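Local coordinates for protein lipoxygenase (Cyanothece sp., PDB 5EK8) that probably catalyses the 9R-specific dioxygenation of polyunsaturated fatty acids at a non-heme iron, inserting both atoms of molecular oxygen, at residues 221-224 with 225-229; 247-250 with 251-255; 277-280 with 281-284; 335-338 with 339-343; 599-602 with 603-606. All coordinates share one frame; numbering follows the deposited sequence.

Contact 1: 221-224 with 225-229; sequences LTQI and QADYP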
loop_
_atom_site.group_PDB
_atom_site.type_symbol
_atom_site.label_atom_id
_atom_site.label_comp_id
_atom_site.label_asym_id
_atom_site.label_seq_id
_atom_site.Cartn_x
_atom_site.Cartn_y
_atom_site.Cartn_z
ATOM N N LEU A 221 -20.432 -21.318 -12.827
ATOM C CA LEU A 221 -19.079 -20.787 -12.865
ATOM C C LEU A 221 -18.693 -20.432 -14.294
ATOM O O LEU A 221 -17.973 -19.465 -14.540
ATOM C CB LEU A 221 -18.095 -21.790 -12.280
ATOM C CG LEU A 221 -17.336 -21.267 -11.062
ATOM C CD1 LEU A 221 -18.282 -21.032 -9.888
ATOM C CD2 LEU A 221 -16.220 -22.229 -10.697
ATOM N N THR A 222 -19.194 -21.225 -15.235
ATOM C CA THR A 222 -18.976 -20.979 -16.655
ATOM C C THR A 222 -19.561 -19.638 -17.097
ATOM O O THR A 222 -18.915 -18.869 -17.816
ATOM C CB THR A 222 -19.592 -22.096 -17.502
ATOM O OG1 THR A 222 -19.095 -23.362 -17.050
ATOM C CG2 THR A 222 -19.245 -21.901 -18.969
ATOM N N GLN A 223 -20.784 -19.366 -16.653
ATOM C CA GLN A 223 -21.477 -18.127 -16.989
ATOM C C GLN A 223 -20.792 -16.902 -16.376
ATOM O O GLN A 223 -20.620 -15.875 -17.044
ATOM C CB GLN A 223 -22.930 -18.203 -16.529
ATOM C CG GLN A 223 -23.781 -17.023 -16.946
ATOM C CD GLN A 223 -25.219 -17.174 -16.497
ATOM O OE1 GLN A 223 -25.693 -18.288 -16.256
ATOM N NE2 GLN A 223 -25.922 -16.051 -16.365
ATOM N N ILE A 224 -20.404 -17.017 -15.106
ATOM C CA ILE A 224 -19.692 -15.946 -14.413
ATOM C C ILE A 224 -18.378 -15.647 -15.114
ATOM O O ILE A 224 -18.038 -14.486 -15.350
ATOM C CB ILE A 224 -19.404 -16.302 -12.938
ATOM C CG1 ILE A 224 -20.708 -16.421 -12.154
ATOM C CG2 ILE A 224 -18.517 -15.248 -12.285
ATOM C CD1 ILE A 224 -20.507 -16.864 -10.727
ATOM N N GLN A 225 -17.644 -16.701 -15.455
ATOM C CA GLN A 225 -16.362 -16.528 -16.121
ATOM C C GLN A 225 -16.537 -15.865 -17.486
ATOM O O GLN A 225 -15.823 -14.921 -17.820
ATOM C CB GLN A 225 -15.652 -17.865 -16.276
ATOM C CG GLN A 225 -14.180 -17.722 -16.600
ATOM C CD GLN A 225 -13.365 -17.256 -15.404
ATOM O OE1 GLN A 225 -13.024 -18.047 -14.516
ATOM N NE2 GLN A 225 -13.049 -15.967 -15.374
ATOM N N ALA A 226 -17.499 -16.361 -18.262
ATOM C CA ALA A 226 -17.794 -15.812 -19.583
ATOM C C ALA A 226 -18.163 -14.334 -19.528
ATOM O O ALA A 226 -17.720 -13.549 -20.367
ATOM C CB ALA A 226 -18.916 -16.600 -20.241
ATOM N N ASP A 227 -18.970 -13.961 -18.536
ATOM C CA ASP A 227 -19.490 -12.598 -18.453
ATOM C C ASP A 227 -18.415 -11.561 -18.104
ATOM O O ASP A 227 -18.607 -10.364 -18.336
ATOM C CB ASP A 227 -20.638 -12.529 -17.444
ATOM C CG ASP A 227 -21.936 -13.090 -18.005
ATOM O OD1 ASP A 227 -21.964 -13.446 -19.202
ATOM O OD2 ASP A 227 -22.934 -13.171 -17.257
ATOM N N TYR A 228 -17.294 -12.015 -17.549
ATOM C CA TYR A 228 -16.135 -11.145 -17.360
ATOM C C TYR A 228 -15.136 -11.377 -18.487
ATOM O O TYR A 228 -15.128 -12.445 -19.093
ATOM C CB TYR A 228 -15.457 -11.393 -16.009
ATOM C CG TYR A 228 -16.244 -10.951 -14.794
ATOM C CD1 TYR A 228 -16.301 -9.615 -14.423
ATOM C CD2 TYR A 228 -16.904 -11.879 -14.000
ATOM C CE1 TYR A 228 -17.012 -9.216 -13.304
ATOM C CE2 TYR A 228 -17.617 -11.489 -12.880
ATOM C CZ TYR A 228 -17.668 -10.158 -12.537
ATOM O OH TYR A 228 -18.378 -9.773 -11.423
ATOM N N PRO A 229 -14.303 -10.370 -18.787
ATOM C CA PRO A 229 -13.230 -10.570 -19.769
ATOM C C PRO A 229 -12.267 -11.674 -19.349
ATOM O O PRO A 229 -12.173 -11.972 -18.164
ATOM C CB PRO A 229 -12.524 -9.205 -19.816
ATOM C CG PRO A 229 -13.064 -8.423 -18.670
ATOM C CD PRO A 229 -14.425 -8.960 -18.389
#
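Ile224 and Tyr228, one turn apart in the last turn of the short helix 221-227 and just beyond, run side by side and point the same way. Ile224 CG2 meets the ring at its edge and in its plane, 3.9 Å from Tyr228 CE2. With CG anti to its own carbonyl carbon (chi1 -69°), the tyrosine carries this same edge past the isoleucine backbone, and Tyr228 CD2 lies 3.1 Å from Ile224 O. That oxygen also takes a weak hydrogen bond from Tyr228 N, at 3.4 Å. Gln223 and Asp227 make a second side-by-side pair, but their amide and carboxylate planes stand 74° apart and the touch is between Gln223 CG and Asp227 OD2 (4.0 Å). The carboxylate turns instead to Lys207, in a salt bridge, and to His208, both on helix 188-214. Inside the helix the backbone bonds are regular, as in Asp227 N to Gln223 O at 2.9 Å. The phenol reaches Thr612 of helix 608-623, and a leucine in place of Tyr228 would probably leave the Thr612 hydroxyl without this mate and open a gap beside Ile224 CG2. The weak bond from Tyr228 N lies in the last turn, where the Asp227 carboxylate would probably be disfavoured by the helix dipole and is probably offset by Lys207.

Contact 2: 247-250 with 251-255; sequences DEYF and VLRVL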
loop_
_atom_site.group_PDB
_atom_site.type_symbol
_atom_site.label_atom_id
_atom_site.label_comp_id
_atom_site.label_asym_id
_atom_site.label_seq_id
_atom_site.Cartn_x
_atom_site.Cartn_y
_atom_site.Cartn_z
ATOM N N ASP A 247 3.307 -28.558 -15.267
ATOM C CA ASP A 247 4.330 -28.420 -14.231
ATOM C C ASP A 247 5.265 -27.237 -14.478
ATOM O O ASP A 247 5.661 -26.537 -13.537
ATOM C CB ASP A 247 5.155 -29.706 -14.117
ATOM C CG ASP A 247 4.359 -30.862 -13.540
ATOM O OD1 ASP A 247 4.861 -32.008 -13.572
ATOM O OD2 ASP A 247 3.226 -30.624 -13.067
ATOM N N GLU A 248 5.622 -27.033 -15.742
ATOM C CA GLU A 248 6.505 -25.940 -16.137
ATOM C C GLU A 248 5.922 -24.601 -15.697
ATOM O O GLU A 248 6.620 -23.742 -15.140
ATOM C CB GLU A 248 6.726 -25.947 -17.654
ATOM C CG GLU A 248 7.375 -27.219 -18.213
ATOM C CD GLU A 248 6.422 -28.406 -18.262
ATOM O OE1 GLU A 248 5.201 -28.204 -18.106
ATOM O OE2 GLU A 248 6.897 -29.543 -18.450
ATOM N N TYR A 249 4.627 -24.444 -15.940
ATOM C CA TYR A 249 3.932 -23.211 -15.610
ATOM C C TYR A 249 3.749 -23.081 -14.103
ATOM O O TYR A 249 3.822 -21.979 -13.557
ATOM C CB TYR A 249 2.577 -23.146 -16.321
ATOM C CG TYR A 249 1.946 -21.779 -16.241
ATOM C CD1 TYR A 249 2.461 -20.716 -16.974
ATOM C CD2 TYR A 249 0.849 -21.544 -15.421
ATOM C CE1 TYR A 249 1.902 -19.457 -16.894
ATOM C CE2 TYR A 249 0.281 -20.291 -15.334
ATOM C CZ TYR A 249 0.810 -19.247 -16.071
ATOM O OH TYR A 249 0.242 -17.995 -15.988
ATOM N N PHE A 250 3.511 -24.212 -13.441
ATOM C CA PHE A 250 3.397 -24.253 -11.987
ATOM C C PHE A 250 4.654 -23.683 -11.342
ATOM O O PHE A 250 4.583 -22.811 -10.467
ATOM C CB PHE A 250 3.154 -25.686 -11.510
ATOM C CG PHE A 250 3.060 -25.827 -10.017
ATOM C CD1 PHE A 250 4.124 -26.333 -9.286
ATOM C CD2 PHE A 250 1.903 -25.464 -9.345
ATOM C CE1 PHE A 250 4.035 -26.474 -7.912
ATOM C CE2 PHE A 250 1.811 -25.602 -7.968
ATOM C CZ PHE A 250 2.878 -26.107 -7.252
ATOM N N VAL A 251 5.801 -24.172 -11.802
ATOM C CA VAL A 251 7.094 -23.708 -11.311
ATOM C C VAL A 251 7.314 -22.237 -11.641
ATOM O O VAL A 251 7.703 -21.444 -10.771
ATOM C CB VAL A 251 8.245 -24.542 -11.905
ATOM C CG1 VAL A 251 9.586 -23.875 -11.636
ATOM C CG2 VAL A 251 8.212 -25.949 -11.343
ATOM N N LEU A 252 7.057 -21.875 -12.895
ATOM C CA LEU A 252 7.221 -20.492 -13.329
ATOM C C LEU A 252 6.429 -19.515 -12.459
ATOM O O LEU A 252 6.924 -18.444 -12.120
ATOM C CB LEU A 252 6.809 -20.335 -14.792
ATOM C CG LEU A 252 7.861 -20.774 -15.808
ATOM C CD1 LEU A 252 7.337 -20.602 -17.212
ATOM C CD2 LEU A 252 9.155 -19.992 -15.611
ATOM N N ARG A 253 5.209 -19.891 -12.086
ATOM C CA ARG A 253 4.360 -18.991 -11.311
ATOM C C ARG A 253 4.696 -19.042 -9.830
ATOM O O ARG A 253 4.449 -18.083 -9.098
ATOM C CB ARG A 253 2.883 -19.314 -11.530
ATOM C CG ARG A 253 2.430 -19.106 -12.966
ATOM C CD ARG A 253 2.997 -17.818 -13.559
ATOM N NE ARG A 253 2.321 -16.627 -13.050
ATOM C CZ ARG A 253 2.649 -15.381 -13.380
ATOM N NH1 ARG A 253 1.975 -14.356 -12.873
ATOM N NH2 ARG A 253 3.653 -15.158 -14.215
ATOM N N VAL A 254 5.257 -20.161 -9.384
ATOM C CA VAL A 254 5.788 -20.221 -8.031
ATOM C C VAL A 254 6.930 -19.217 -7.905
ATOM O O VAL A 254 7.042 -18.495 -6.910
ATOM C CB VAL A 254 6.278 -21.637 -7.670
ATOM C CG1 VAL A 254 7.262 -21.591 -6.509
ATOM C CG2 VAL A 254 5.094 -22.532 -7.332
ATOM N N LEU A 255 7.760 -19.158 -8.945
ATOM C CA LEU A 255 8.919 -18.267 -8.963
ATOM C C LEU A 255 8.566 -16.795 -9.152
ATOM O O LEU A 255 9.046 -15.930 -8.416
ATOM C CB LEU A 255 9.890 -18.683 -10.068
ATOM C CG LEU A 255 10.818 -19.864 -9.787
ATOM C CD1 LEU A 255 11.663 -20.153 -11.017
ATOM C CD2 LEU A 255 11.695 -19.596 -8.563
#
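Tyr249 and Arg253 form the closer of two CH-pi contacts along the helix 247-256. Arg253 CG sits over one face of the tyrosine ring, 3.6 Å from its centroid and somewhat toward the rim, and Arg253 CD follows at 3.6 Å from Tyr249 CZ. Bends at chi2 (-43°) and chi3 (-75°) fold the arginine chain along the ring, and the guanidinium plane ends only 11° from that of the phenol. In the second CH-pi contact Val254 CG2 stands over a face of the Phe250 ring, 4.2 Å from its centroid, the two side chains lying at a slant to each other. Backbone hydrogen bonds underlie both pairs: Arg253 N reaches Tyr249 O and Val254 N reaches Phe250 O, each at 2.9 Å, while Leu252 N bonds to Glu248 O and Val251 N to Asp247 O in the two steps before. Charge enters at the arginine tip, where NH1 makes a salt bridge to Glu580. Phe250 and Val254 face helix 337-377, meeting Phe346, whereas Tyr249 packs on helix 232-239. With an alanine in place of Tyr249 the Arg253 methylenes would lose their flat support, and the guanidinium is likely to be less firmly placed for Glu580. The arginine therefore divides its work: its aliphatic part lies against an aromatic face, and its charge is paired beyond the ring.

Contact 3: 277-280 with 281-284; sequences FIWD and NYEK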
loop_
_atom_site.group_PDB
_atom_site.type_symbol
_atom_site.label_atom_id
_atom_site.label_comp_id
_atom_site.label_asym_id
_atom_site.label_seq_id
_atom_site.Cartn_x
_atom_site.Cartn_y
_atom_site.Cartn_z
ATOM N N PHE A 277 3.329 -23.685 3.393
ATOM C CA PHE A 277 2.229 -22.897 3.911
ATOM C C PHE A 277 1.507 -23.698 4.987
ATOM O O PHE A 277 0.821 -24.679 4.692
ATOM C CB PHE A 277 1.276 -22.487 2.790
ATOM C CG PHE A 277 1.901 -21.564 1.780
ATOM C CD1 PHE A 277 2.357 -20.310 2.158
ATOM C CD2 PHE A 277 2.031 -21.950 0.452
ATOM C CE1 PHE A 277 2.936 -19.462 1.239
ATOM C CE2 PHE A 277 2.608 -21.106 -0.474
ATOM C CZ PHE A 277 3.059 -19.858 -0.083
ATOM N N ILE A 278 1.694 -23.276 6.236
ATOM C CA ILE A 278 1.089 -23.936 7.389
ATOM C C ILE A 278 0.210 -22.958 8.165
ATOM O O ILE A 278 0.640 -21.859 8.512
ATOM C CB ILE A 278 2.156 -24.533 8.333
ATOM C CG1 ILE A 278 2.756 -25.805 7.730
ATOM C CG2 ILE A 278 1.554 -24.848 9.685
ATOM C CD1 ILE A 278 4.013 -25.570 6.935
ATOM N N TRP A 279 -1.020 -23.374 8.442
ATOM C CA TRP A 279 -2.027 -22.479 8.998
ATOM C C TRP A 279 -2.440 -22.874 10.411
ATOM O O TRP A 279 -3.480 -22.433 10.904
ATOM C CB TRP A 279 -3.257 -22.445 8.083
ATOM C CG TRP A 279 -2.900 -22.302 6.635
ATOM C CD1 TRP A 279 -2.618 -23.309 5.754
ATOM C CD2 TRP A 279 -2.773 -21.080 5.900
ATOM N NE1 TRP A 279 -2.323 -22.788 4.515
ATOM C CE2 TRP A 279 -2.412 -21.422 4.579
ATOM C CE3 TRP A 279 -2.929 -19.729 6.229
ATOM C CZ2 TRP A 279 -2.207 -20.463 3.589
ATOM C CZ3 TRP A 279 -2.720 -18.777 5.243
ATOM C CH2 TRP A 279 -2.368 -19.150 3.940
ATOM N N ASP A 280 -1.620 -23.695 11.065
ATOM C CA ASP A 280 -1.927 -24.175 12.414
ATOM C C ASP A 280 -2.165 -23.030 13.402
ATOM O O ASP A 280 -2.856 -23.198 14.411
ATOM C CB ASP A 280 -0.805 -25.074 12.932
ATOM C CG ASP A 280 -0.646 -26.336 12.113
ATOM O OD1 ASP A 280 0.463 -26.910 12.107
ATOM O OD2 ASP A 280 -1.630 -26.749 11.467
ATOM N N ASN A 281 -1.606 -21.866 13.084
ATOM C CA ASN A 281 -1.694 -20.682 13.933
ATOM C C ASN A 281 -3.013 -19.909 13.841
ATOM O O ASN A 281 -3.264 -19.005 14.639
ATOM C CB ASN A 281 -0.551 -19.730 13.586
ATOM C CG ASN A 281 0.285 -19.364 14.781
ATOM O OD1 ASN A 281 0.420 -20.141 15.728
ATOM N ND2 ASN A 281 0.855 -18.168 14.749
ATOM N N TYR A 282 -3.851 -20.252 12.868
ATOM C CA TYR A 282 -4.967 -19.377 12.505
ATOM C C TYR A 282 -6.345 -20.022 12.581
ATOM O O TYR A 282 -6.497 -21.238 12.441
ATOM C CB TYR A 282 -4.729 -18.824 11.101
ATOM C CG TYR A 282 -3.321 -18.313 10.941
ATOM C CD1 TYR A 282 -2.911 -17.152 11.585
ATOM C CD2 TYR A 282 -2.389 -19.001 10.175
ATOM C CE1 TYR A 282 -1.618 -16.681 11.464
ATOM C CE2 TYR A 282 -1.087 -18.533 10.039
ATOM C CZ TYR A 282 -0.709 -17.373 10.692
ATOM O OH TYR A 282 0.578 -16.900 10.569
ATOM N N GLU A 283 -7.346 -19.183 12.822
ATOM C CA GLU A 283 -8.724 -19.634 12.937
ATOM C C GLU A 283 -9.380 -19.812 11.565
ATOM O O GLU A 283 -9.499 -18.861 10.792
ATOM C CB GLU A 283 -9.530 -18.648 13.783
ATOM C CG GLU A 283 -10.895 -19.156 14.187
ATOM C CD GLU A 283 -11.738 -18.090 14.856
ATOM O OE1 GLU A 283 -11.330 -16.909 14.840
ATOM O OE2 GLU A 283 -12.811 -18.434 15.397
ATOM N N LYS A 284 -9.793 -21.040 11.272
ATOM C CA LYS A 284 -10.507 -21.347 10.040
ATOM C C LYS A 284 -11.950 -20.883 10.160
ATOM O O LYS A 284 -12.539 -20.983 11.239
ATOM C CB LYS A 284 -10.457 -22.850 9.744
ATOM C CG LYS A 284 -10.960 -23.225 8.364
ATOM C CD LYS A 284 -10.744 -24.697 8.055
ATOM C CE LYS A 284 -11.700 -25.573 8.835
ATOM N NZ LYS A 284 -13.120 -25.268 8.535
HETATM O O HOH W 1 0.745 -21.663 11.466
#
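First torsions of -46° at Trp279 and -47° at Tyr282 set both CG atoms anti to their carbonyl carbons, and the two aromatic side chains then slant across each other with Trp279 CE3 4.0 Å from Tyr282 CD2. The tyrosine also lies close to the main chain, its CD2 being 3.7 Å from Trp279 CA. Between them the backbone makes a type I beta turn from Trp279 to Tyr282, in the loop that joins the neighbouring antiparallel strands 272-277 and 291-300. Its closing bond runs from Tyr282 N to Trp279 O at 3.0 Å (161° at the hydrogen), with the donor well above the carbonyl plane; Arg314 NH1 is a second donor to this oxygen. A water bridges the main chain from just before the turn to its third residue, donating to Ile278 O at 3.0 Å and accepting from Asn281 N at 2.9 Å. Asn281 CB rests 3.6 Å above the centre of one face of the Tyr282 ring, and the phenol oxygen bonds to Ile505 N.

Contact 4: 335-338 with 339-343; sequences DGEK and WLQAK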
loop_
_atom_site.group_PDB
_atom_site.type_symbol
_atom_site.label_atom_id
_atom_site.label_comp_id
_atom_site.label_asym_id
_atom_site.label_seq_id
_atom_site.Cartn_x
_atom_site.Cartn_y
_atom_site.Cartn_z
ATOM N N ASP A 335 0.894 -38.888 -10.167
ATOM C CA ASP A 335 -0.340 -39.273 -9.493
ATOM C C ASP A 335 -1.563 -38.696 -10.205
ATOM O O ASP A 335 -2.663 -38.679 -9.651
ATOM C CB ASP A 335 -0.315 -38.831 -8.027
ATOM C CG ASP A 335 0.710 -39.594 -7.201
ATOM O OD1 ASP A 335 1.032 -40.745 -7.562
ATOM O OD2 ASP A 335 1.187 -39.045 -6.186
ATOM N N GLY A 336 -1.355 -38.220 -11.431
ATOM C CA GLY A 336 -2.438 -37.800 -12.305
ATOM C C GLY A 336 -3.298 -36.635 -11.848
ATOM O O GLY A 336 -2.818 -35.515 -11.618
ATOM N N GLU A 337 -4.594 -36.901 -11.728
ATOM C CA GLU A 337 -5.541 -35.841 -11.423
ATOM C C GLU A 337 -5.406 -35.398 -9.973
ATOM O O GLU A 337 -5.706 -34.254 -9.650
ATOM C CB GLU A 337 -6.982 -36.280 -11.721
ATOM C CG GLU A 337 -7.687 -37.034 -10.604
ATOM C CD GLU A 337 -7.334 -38.509 -10.574
ATOM O OE1 GLU A 337 -6.416 -38.920 -11.318
ATOM O OE2 GLU A 337 -7.985 -39.260 -9.814
ATOM N N LYS A 338 -4.946 -36.290 -9.099
ATOM C CA LYS A 338 -4.722 -35.902 -7.713
ATOM C C LYS A 338 -3.472 -35.037 -7.626
ATOM O O LYS A 338 -3.354 -34.186 -6.741
ATOM C CB LYS A 338 -4.627 -37.127 -6.802
ATOM C CG LYS A 338 -5.999 -37.722 -6.495
ATOM C CD LYS A 338 -6.021 -38.536 -5.218
ATOM C CE LYS A 338 -7.398 -38.468 -4.561
ATOM N NZ LYS A 338 -8.503 -38.521 -5.566
ATOM N N TRP A 339 -2.556 -35.236 -8.568
ATOM C CA TRP A 339 -1.423 -34.332 -8.721
ATOM C C TRP A 339 -1.908 -32.945 -9.154
ATOM O O TRP A 339 -1.537 -31.930 -8.551
ATOM C CB TRP A 339 -0.415 -34.893 -9.727
ATOM C CG TRP A 339 0.693 -33.943 -10.070
ATOM C CD1 TRP A 339 0.977 -33.430 -11.299
ATOM C CD2 TRP A 339 1.659 -33.382 -9.169
ATOM N NE1 TRP A 339 2.065 -32.594 -11.224
ATOM C CE2 TRP A 339 2.499 -32.543 -9.925
ATOM C CE3 TRP A 339 1.897 -33.511 -7.797
ATOM C CZ2 TRP A 339 3.558 -31.838 -9.359
ATOM C CZ3 TRP A 339 2.948 -32.808 -7.234
ATOM C CH2 TRP A 339 3.764 -31.983 -8.014
ATOM N N LEU A 340 -2.747 -32.906 -10.189
ATOM C CA LEU A 340 -3.298 -31.632 -10.666
ATOM C C LEU A 340 -4.078 -30.884 -9.574
ATOM O O LEU A 340 -3.945 -29.661 -9.405
ATOM C CB LEU A 340 -4.202 -31.869 -11.880
ATOM C CG LEU A 340 -3.496 -32.300 -13.169
ATOM C CD1 LEU A 340 -4.455 -33.021 -14.103
ATOM C CD2 LEU A 340 -2.870 -31.097 -13.852
ATOM N N GLN A 341 -4.885 -31.632 -8.830
ATOM C CA GLN A 341 -5.682 -31.080 -7.738
ATOM C C GLN A 341 -4.793 -30.574 -6.597
ATOM O O GLN A 341 -5.077 -29.536 -5.988
ATOM C CB GLN A 341 -6.676 -32.130 -7.232
ATOM C CG GLN A 341 -7.804 -32.414 -8.222
ATOM C CD GLN A 341 -8.410 -33.796 -8.056
ATOM O OE1 GLN A 341 -8.091 -34.524 -7.116
ATOM N NE2 GLN A 341 -9.284 -34.169 -8.981
ATOM N N ALA A 342 -3.710 -31.300 -6.324
ATOM C CA ALA A 342 -2.715 -30.839 -5.360
ATOM C C ALA A 342 -2.122 -29.501 -5.801
ATOM O O ALA A 342 -1.989 -28.571 -4.995
ATOM C CB ALA A 342 -1.615 -31.876 -5.182
ATOM N N LYS A 343 -1.778 -29.402 -7.084
ATOM C CA LYS A 343 -1.198 -28.169 -7.614
ATOM C C LYS A 343 -2.169 -26.997 -7.484
ATOM O O LYS A 343 -1.769 -25.871 -7.163
ATOM C CB LYS A 343 -0.779 -28.353 -9.075
ATOM C CG LYS A 343 0.599 -28.970 -9.247
ATOM C CD LYS A 343 0.986 -29.074 -10.713
ATOM C CE LYS A 343 0.047 -30.002 -11.470
ATOM N NZ LYS A 343 0.547 -30.316 -12.839
#
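Gln341 runs back along the backbone of Glu337 and Lys338 in the first turn of the long helix 337-377, which has Gly336 at its N-cap. Its CB lies 3.4 Å from Glu337 O, the oxygen that also accepts the hydrogen bond of Gln341 N. With CG anti to the carbonyl carbon (chi1 -71°), the chain continues past this oxygen, CG at 3.1 Å from Glu337 O and CD scarcely farther. At the tip the amide stays close to Glu337 O; OE1, itself an acceptor, makes no bond to it and leans toward Lys338 CA (3.7 Å), while NE2 leans toward Glu337 CG. Glutamate and glutamine lie side by side pointing the same way, yet their carboxylate and amide planes are turned 89° apart, and the touch is made by the glutamate methylene. Lys338 passes the amide at a slant. Leu340 N bonds to Gly336 O at 3.0 Å, in the carbonyl plane, while the phi of +63° at Gly336 is one that glycine adopts readily. On the side facing strands 303-313 and 329-331, Trp339 packs on Tyr331 and Pro306 and sends NE1 to Asp247 OD2. Lys343 CD lies over one face of this indole, 3.5 Å above its plane and toward the rim.

Contact 5: 599-602 with 603-606; sequences ETDP and NIAP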
loop_
_atom_site.group_PDB
_atom_site.type_symbol
_atom_site.label_atom_id
_atom_site.label_comp_id
_atom_site.label_asym_id
_atom_site.label_seq_id
_atom_site.Cartn_x
_atom_site.Cartn_y
_atom_site.Cartn_z
ATOM N N GLU A 599 -11.581 -29.587 -11.706
ATOM C CA GLU A 599 -11.603 -28.135 -11.562
ATOM C C GLU A 599 -12.869 -27.517 -12.161
ATOM O O GLU A 599 -12.967 -26.298 -12.308
ATOM C CB GLU A 599 -10.358 -27.514 -12.198
ATOM C CG GLU A 599 -10.162 -27.845 -13.657
ATOM C CD GLU A 599 -9.114 -26.967 -14.302
ATOM O OE1 GLU A 599 -7.908 -27.230 -14.114
ATOM O OE2 GLU A 599 -9.493 -25.998 -14.993
ATOM N N THR A 600 -13.833 -28.364 -12.504
ATOM C CA THR A 600 -15.119 -27.899 -13.004
ATOM C C THR A 600 -16.175 -28.056 -11.913
ATOM O O THR A 600 -17.297 -27.569 -12.043
ATOM C CB THR A 600 -15.552 -28.670 -14.272
ATOM O OG1 THR A 600 -16.207 -29.889 -13.903
ATOM C CG2 THR A 600 -14.345 -28.995 -15.139
ATOM N N ASP A 601 -15.795 -28.739 -10.834
ATOM C CA ASP A 601 -16.687 -29.007 -9.708
ATOM C C ASP A 601 -17.071 -27.722 -8.983
ATOM O O ASP A 601 -16.225 -27.070 -8.367
ATOM C CB ASP A 601 -16.022 -29.984 -8.733
ATOM C CG ASP A 601 -17.011 -30.638 -7.782
ATOM O OD1 ASP A 601 -18.080 -30.051 -7.516
ATOM O OD2 ASP A 601 -16.709 -31.748 -7.294
ATOM N N PRO A 602 -18.359 -27.357 -9.044
ATOM C CA PRO A 602 -18.841 -26.120 -8.421
ATOM C C PRO A 602 -18.918 -26.208 -6.893
ATOM O O PRO A 602 -18.959 -25.173 -6.232
ATOM C CB PRO A 602 -20.234 -25.945 -9.033
ATOM C CG PRO A 602 -20.679 -27.332 -9.330
ATOM C CD PRO A 602 -19.437 -28.075 -9.749
ATOM N N ASN A 603 -18.945 -27.423 -6.350
ATOM C CA ASN A 603 -18.953 -27.623 -4.902
ATOM C C ASN A 603 -17.585 -27.362 -4.286
ATOM O O ASN A 603 -17.482 -26.847 -3.177
ATOM C CB ASN A 603 -19.415 -29.040 -4.559
ATOM C CG ASN A 603 -20.887 -29.248 -4.822
ATOM O OD1 ASN A 603 -21.586 -28.326 -5.242
ATOM N ND2 ASN A 603 -21.368 -30.462 -4.585
ATOM N N ILE A 604 -16.538 -27.731 -5.017
ATOM C CA ILE A 604 -15.162 -27.460 -4.615
ATOM C C ILE A 604 -14.851 -25.969 -4.713
ATOM O O ILE A 604 -14.309 -25.371 -3.788
ATOM C CB ILE A 604 -14.160 -28.247 -5.493
ATOM C CG1 ILE A 604 -14.361 -29.752 -5.323
ATOM C CG2 ILE A 604 -12.737 -27.858 -5.174
ATOM C CD1 ILE A 604 -14.629 -30.166 -3.897
ATOM N N ALA A 605 -15.211 -25.379 -5.847
ATOM C CA ALA A 605 -14.929 -23.977 -6.137
ATOM C C ALA A 605 -15.767 -23.018 -5.278
ATOM O O ALA A 605 -16.713 -23.447 -4.616
ATOM C CB ALA A 605 -15.166 -23.720 -7.619
ATOM N N PRO A 606 -15.399 -21.720 -5.260
ATOM C CA PRO A 606 -16.227 -20.699 -4.603
ATOM C C PRO A 606 -17.690 -20.739 -5.049
ATOM O O PRO A 606 -17.961 -21.044 -6.208
ATOM C CB PRO A 606 -15.574 -19.387 -5.048
ATOM C CG PRO A 606 -14.150 -19.735 -5.272
ATOM C CD PRO A 606 -14.110 -21.166 -5.724
HETATM O O HOH W 2 -19.721 -22.553 -7.357
#
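Asn603 opens the turn by giving its N-H to the Asp601 side chain, Asn603 N to Asp601 OD1 at 3.0 Å (148° at the hydrogen). This is an Asx turn: the carboxylate oxygen is met on its anti side, with the donor 35° out of the carboxylate plane. Asp601 CG lies anti to the backbone nitrogen, which carries the carboxylate forward past Pro602 to the asparagine. Asn603 CB adds a contact of 3.4 Å to the same OD1, and the two side chains slant past one another with their carboxylate and amide planes 41° apart. Ile604 comes next and crosses the aspartate at about a right angle, its CG1 lying 3.7 Å from Asp601 OD2. Ala605 N then bonds to Asp601 O at 3.2 Å, closing an alpha-turn, and Ala605 CB stays near the same oxygen. Arg344 of helix 337-377 packs on both Ile604 and Ala605, and Arg592 binds Ala605 O. At Pro606 the backbone oxygen receives a hydrogen from a water, Pro606 O at 2.6 Å, which donates its other hydrogen to Pro602 O at 3.0 Å. In this irregular loop ahead of helix 608-623, one aspartate thus accepts twice, through side chain and main chain, spanning a proline that has no N-H of its own, while a water serves two carbonyls that cannot bond to each other.

How the contacts relate
From the N terminus the five contacts come in series, each on one continuous stretch, so none nests or crosses. Contact 1 spans the short helix 221-227 and the residues just after it, contact 2 lies on helix 247-256, contact 3 bends the loop between strands 272-277 and 291-300, contact 4 starts helix 337-377, and contact 5 turns the loop before helix 608-623. Two pairs touch. Leu221 CD2 packs on Ala605 CB at 3.6 Å, joining helix 221-227 to the loop of contact 5, and a salt bridge from Asp247 OD2 to Lys343 NZ (2.7 Å) joins helix 247-256 to the start of helix 337-377. Contact 3 stands apart, its nearest atoms about 7 Å from contact 2.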